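Local coordinates for peptidoglycan hydrolase FlgJ (Sphingomonas sp. A1, PDB 3VWO), which probably acts as a flagellum-specific muramidase, cutting periplasmic peptidoglycan so that the flagellar rod can be assembled, the present chain being its C-terminal hydrolase domain, at residues 41-46 and 64-69. Residues are numbered along the deposited sequence; the frame is centred on the assembly and turned at random.
Sequences IRNKDG and KVVEAR
Val-66, the second residue of strand 65-74, reaches into the loop 41-46 and meets three of its side chains and one carbonyl. Val-66 CG1, anti to the backbone N (chi1 176°), lies 3.5 Å from Arg-42 O and 3.6 Å from Lys-44 CE. Val-66 CG2 is 3.7 Å from Asn-43 CG, the two side chains crossing at about a right angle. A beta-branched residue suits this place because its two methyls serve different neighbours, while its backbone pairs with Phe-85 in the hairpin. The exposed Lys-44 can cover the valine with its aliphatic stem while its ammonium stays at the surface; the bent chain brings Lys-44 NZ to 3.4 Å from Glu-67 N, two donors that make no bond. Glu-67 turns its side chain away; its carboxylate forms a salt bridge with Arg-84, and Glu-67 OE1 stays 5.6 Å from Lys-44 NZ, so any attraction is probably diffuse. At Ala-68 a small methyl receives the larger Ile-41: Ala-68 CB touches Ile-41 CD1 at 3.9 Å. Ile-41 CG2, anti to its backbone N, also meets Val-66 CG1 at 3.9 Å, so one isoleucine spans both strand residues and packs on Phe-85. An alanine at Ile-41 would probably open a gap over Ala-68 and Phe-85 and leave the loop less firmly seated. A type I turn from Asn-43 to Gly-46 and Arg-42 NH2 donating to Gly-46 O at 3.2 Å shape the loop; at phi 97° a CB on Gly-46 would press on the carbonyl O of Asp-45. Segment 41-46 thus meets the start of strand 65-74 in this glucosaminidase-family domain through van der Waals contact, methyls packing on one another and on polar groups, with no directional bond between the two segments.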
# COMPACT_ATOMS: atom_id res chain seq x y z
N ILE A 41 2.10 -10.02 -3.66
CA ILE A 41 2.33 -11.30 -3.00
C ILE A 41 1.24 -12.29 -3.39
O ILE A 41 0.06 -11.94 -3.44
CB ILE A 41 2.40 -11.12 -1.46
CG1 ILE A 41 3.72 -10.45 -1.07
CG2 ILE A 41 2.25 -12.45 -0.75
CD1 ILE A 41 3.77 -10.03 0.38
N ARG A 42 1.65 -13.51 -3.72
CA ARG A 42 0.71 -14.54 -4.10
C ARG A 42 0.92 -15.78 -3.25
O ARG A 42 2.02 -16.01 -2.75
CB ARG A 42 0.86 -14.89 -5.59
CG ARG A 42 0.41 -13.77 -6.52
CD ARG A 42 0.57 -14.15 -7.98
NE ARG A 42 0.24 -13.02 -8.84
CZ ARG A 42 -0.96 -12.82 -9.38
NH1 ARG A 42 -1.18 -11.76 -10.15
NH2 ARG A 42 -1.95 -13.68 -9.14
N ASN A 43 -0.14 -16.56 -3.08
CA ASN A 43 -0.05 -17.86 -2.42
C ASN A 43 0.91 -18.80 -3.14
O ASN A 43 1.48 -18.46 -4.19
CB ASN A 43 -1.43 -18.52 -2.32
CG ASN A 43 -2.34 -17.83 -1.32
OD1 ASN A 43 -3.09 -16.92 -1.67
ND2 ASN A 43 -2.28 -18.27 -0.07
N LYS A 44 1.08 -19.99 -2.58
CA LYS A 44 2.01 -20.97 -3.13
C LYS A 44 1.52 -21.41 -4.50
O LYS A 44 2.31 -21.68 -5.40
CB LYS A 44 2.14 -22.16 -2.18
CG LYS A 44 2.06 -21.80 -0.69
CD LYS A 44 3.09 -20.75 -0.28
CE LYS A 44 2.43 -19.58 0.45
NZ LYS A 44 2.61 -19.63 1.93
N ASP A 45 0.20 -21.45 -4.66
CA ASP A 45 -0.44 -21.85 -5.91
C ASP A 45 -0.38 -20.75 -6.97
O ASP A 45 -0.68 -20.99 -8.14
CB ASP A 45 -1.90 -22.24 -5.66
CG ASP A 45 -2.32 -22.06 -4.21
OD1 ASP A 45 -1.51 -22.40 -3.31
OD2 ASP A 45 -3.45 -21.59 -3.96
N GLY A 46 0.01 -19.54 -6.57
CA GLY A 46 -0.01 -18.40 -7.47
C GLY A 46 -1.28 -17.58 -7.30
O GLY A 46 -1.52 -16.61 -8.02
N LYS A 64 -6.47 -15.64 6.80
CA LYS A 64 -5.53 -16.12 5.81
C LYS A 64 -4.19 -15.41 5.86
O LYS A 64 -4.12 -14.21 6.12
CB LYS A 64 -6.16 -16.03 4.42
CG LYS A 64 -7.07 -17.21 4.14
CD LYS A 64 -7.88 -17.02 2.88
CE LYS A 64 -9.15 -16.26 3.18
NZ LYS A 64 -10.16 -16.45 2.10
N VAL A 65 -3.13 -16.18 5.64
CA VAL A 65 -1.78 -15.64 5.62
C VAL A 65 -1.00 -16.26 4.49
O VAL A 65 -1.37 -17.31 3.97
CB VAL A 65 -1.02 -15.91 6.94
CG1 VAL A 65 -1.63 -15.14 8.08
CG2 VAL A 65 -1.02 -17.41 7.25
N VAL A 66 0.08 -15.60 4.10
CA VAL A 66 1.02 -16.14 3.12
C VAL A 66 2.42 -15.83 3.61
O VAL A 66 2.72 -14.69 3.96
CB VAL A 66 0.82 -15.50 1.73
CG1 VAL A 66 1.87 -16.00 0.76
CG2 VAL A 66 -0.57 -15.78 1.19
N GLU A 67 3.27 -16.84 3.69
CA GLU A 67 4.67 -16.59 3.98
C GLU A 67 5.31 -16.06 2.71
O GLU A 67 5.16 -16.65 1.64
CB GLU A 67 5.39 -17.88 4.41
CG GLU A 67 5.37 -18.13 5.91
CD GLU A 67 6.47 -19.10 6.34
OE1 GLU A 67 6.89 -19.93 5.52
OE2 GLU A 67 6.92 -19.00 7.51
N ALA A 68 6.01 -14.94 2.81
CA ALA A 68 6.63 -14.35 1.63
C ALA A 68 7.97 -13.71 1.97
O ALA A 68 8.18 -13.23 3.08
CB ALA A 68 5.70 -13.33 0.98
N ARG A 69 8.87 -13.73 1.00
CA ARG A 69 10.16 -13.08 1.12
C ARG A 69 9.91 -11.59 1.21
O ARG A 69 9.03 -11.07 0.53
CB ARG A 69 11.00 -13.41 -0.12
CG ARG A 69 12.16 -12.48 -0.37
CD ARG A 69 12.77 -12.74 -1.75
NE ARG A 69 13.84 -11.79 -2.05
CZ ARG A 69 13.64 -10.56 -2.52
NH1 ARG A 69 12.41 -10.12 -2.74
NH2 ARG A 69 14.68 -9.77 -2.76